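Local coordinates for MmeI (PDB 5HR4), which is a Type IIL restriction-modification enzyme that cleaves DNA and methylates it, probably at adenine N6 with S-adenosyl-L-methionine as donor, at a contact of chain A with DNA. Sequence-based numbering; all coordinates share one arbitrary frame.

A contact of chain A with DNA. Residues 487, 544-545, 629, 810, 814. With nucleotides of chain B.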
loop_
_atom_site.group_PDB
_atom_site.type_symbol
_atom_site.label_atom_id
_atom_site.label_comp_id
_atom_site.label_asym_id
_atom_site.label_seq_id
_atom_site.Cartn_x
_atom_site.Cartn_y
_atom_site.Cartn_z
ATOM N N LYS A 487 7.232 -0.149 -10.058
ATOM C CA LYS A 487 8.524 -0.339 -10.709
ATOM C C LYS A 487 8.917 0.855 -11.567
ATOM O O LYS A 487 10.110 1.111 -11.760
ATOM C CB LYS A 487 8.463 -1.585 -11.572
ATOM C CG LYS A 487 7.393 -1.479 -12.661
ATOM C CD LYS A 487 7.720 -2.461 -13.748
ATOM C CE LYS A 487 6.582 -2.607 -14.716
ATOM N NZ LYS A 487 6.849 -3.761 -15.602
ATOM N N GLY A 544 0.125 -11.053 -11.031
ATOM C CA GLY A 544 0.783 -10.767 -12.291
ATOM C C GLY A 544 2.287 -10.922 -12.261
ATOM O O GLY A 544 2.833 -11.833 -11.624
ATOM N N GLU A 545 2.972 -9.981 -12.940
ATOM C CA GLU A 545 4.389 -10.106 -13.292
ATOM C C GLU A 545 5.312 -10.183 -12.085
ATOM O O GLU A 545 6.470 -10.585 -12.236
ATOM C CB GLU A 545 4.826 -8.931 -14.175
ATOM C CG GLU A 545 5.343 -7.701 -13.424
ATOM C CD GLU A 545 5.667 -6.514 -14.356
ATOM O OE1 GLU A 545 6.006 -6.740 -15.546
ATOM O OE2 GLU A 545 5.582 -5.348 -13.898
ATOM N N LYS A 629 5.528 -15.374 -16.945
ATOM C CA LYS A 629 5.607 -14.663 -18.220
ATOM C C LYS A 629 6.188 -15.549 -19.316
ATOM O O LYS A 629 7.181 -16.255 -19.101
ATOM C CB LYS A 629 6.499 -13.427 -18.052
ATOM C CG LYS A 629 5.893 -12.061 -18.346
ATOM C CD LYS A 629 6.944 -11.028 -17.984
ATOM C CE LYS A 629 6.487 -9.595 -18.169
ATOM N NZ LYS A 629 7.306 -8.682 -17.299
ATOM N N ARG A 810 -6.722 -6.740 -15.157
ATOM C CA ARG A 810 -5.739 -6.219 -16.105
ATOM C C ARG A 810 -5.281 -7.384 -16.959
ATOM O O ARG A 810 -4.657 -8.319 -16.452
ATOM C CB ARG A 810 -4.539 -5.556 -15.426
ATOM C CG ARG A 810 -3.568 -5.013 -16.463
ATOM C CD ARG A 810 -2.294 -4.426 -15.877
ATOM N NE ARG A 810 -2.588 -3.309 -15.008
ATOM C CZ ARG A 810 -2.208 -3.261 -13.741
ATOM N NH1 ARG A 810 -1.500 -4.268 -13.248
ATOM N NH2 ARG A 810 -2.509 -2.207 -12.982
ATOM N N SER A 814 1.315 -11.816 -22.238
ATOM C CA SER A 814 2.392 -12.676 -21.761
ATOM C C SER A 814 2.078 -13.376 -20.439
ATOM O O SER A 814 2.709 -14.395 -20.131
ATOM C CB SER A 814 3.687 -11.876 -21.626
ATOM O OG SER A 814 3.610 -10.970 -20.543
ATOM P P DC B 4 4.541 -7.640 -20.776
ATOM O OP1 DC B 4 5.779 -8.436 -20.953
ATOM O OP2 DC B 4 3.240 -8.149 -21.274
ATOM O "O5'" DC B 4 4.396 -7.385 -19.231
ATOM C "C5'" DC B 4 3.109 -7.371 -18.624
ATOM C "C4'" DC B 4 3.185 -6.500 -17.402
ATOM O "O4'" DC B 4 3.627 -5.185 -17.804
ATOM C "C3'" DC B 4 1.905 -6.329 -16.602
ATOM O "O3'" DC B 4 2.215 -6.557 -15.217
ATOM C "C2'" DC B 4 1.483 -4.872 -16.891
ATOM C "C1'" DC B 4 2.785 -4.191 -17.284
ATOM N N1 DC B 4 2.646 -3.123 -18.351
ATOM C C2 DC B 4 3.560 -2.061 -18.379
ATOM O O2 DC B 4 4.441 -2.007 -17.514
ATOM N N3 DC B 4 3.455 -1.118 -19.354
ATOM C C4 DC B 4 2.499 -1.216 -20.271
ATOM N N4 DC B 4 2.428 -0.256 -21.191
ATOM C C5 DC B 4 1.552 -2.289 -20.266
ATOM C C6 DC B 4 1.668 -3.219 -19.304
ATOM P P DC B 5 1.110 -6.465 -14.051
ATOM O OP1 DC B 5 1.521 -7.414 -12.985
ATOM O OP2 DC B 5 -0.242 -6.457 -14.636
ATOM O "O5'" DC B 5 1.303 -4.998 -13.475
ATOM C "C5'" DC B 5 2.536 -4.600 -12.960
ATOM C "C4'" DC B 5 2.613 -3.098 -13.003
ATOM O "O4'" DC B 5 2.526 -2.654 -14.359
ATOM C "C3'" DC B 5 1.445 -2.398 -12.348
ATOM O "O3'" DC B 5 1.668 -2.322 -10.970
ATOM C "C2'" DC B 5 1.466 -1.013 -13.012
ATOM C "C1'" DC B 5 2.203 -1.281 -14.332
ATOM N N1 DC B 5 1.431 -0.982 -15.531
ATOM C C2 DC B 5 1.852 0.056 -16.363
ATOM O O2 DC B 5 2.838 0.713 -16.034
ATOM N N3 DC B 5 1.155 0.322 -17.492
ATOM C C4 DC B 5 0.082 -0.423 -17.794
ATOM N N4 DC B 5 -0.588 -0.141 -18.923
ATOM C C5 DC B 5 -0.351 -1.492 -16.951
ATOM C C6 DC B 5 0.355 -1.737 -15.847
HETATM O O HOH W 1 1.977 -9.264 -23.259
#
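Glu545 and Arg810 approach the phosphate of DC5 from different sides, a worked example of how a protein can hold a DNA backbone with a helix start and a few long side chains. Helix 544-556 begins here, and the backbone N of Glu545 donates a hydrogen bond of 2.9 Å to the phosphate oxygen OP1 of DC5. The Glu545 side chain then runs extended along the sugar-phosphate chain (chi2 -176°). Its CB and CG lie beside the bridging O3' of DC4, CD faces both that oxygen and C5' of DC5, OE1 reaches C4' of DC4, and OE2 ends 3.3 Å from C5' of DC5. Two lysines hold the carboxylate by salt bridges: NZ of Lys487 takes the syn lone pair of OE2 at 2.7 Å, while NZ of Lys629 meets OE1 on its anti side at 2.9 Å. The same NZ atoms approach DC4, Lys487 3.5 Å from base atom O2 and Lys629 in a long salt bridge to OP1 (4.0 Å). An alanine at Glu545 would probably leave both amino groups without their carboxylate partner and freer to turn from DC4. Arg810, bent at chi3 (-61°), makes a hydrogen-bonded salt bridge from NH1 to OP2 of DC5 (2.9 Å), nearly in the guanidinium plane, and lays one face over C6 of the cytosine, offset toward the rim. Upstream, OG of Ser814 donates to OP2 of DC4 at 2.9 Å. The site thus anchors two consecutive phosphates of one strand, which probably helps to hold and position the bound duplex.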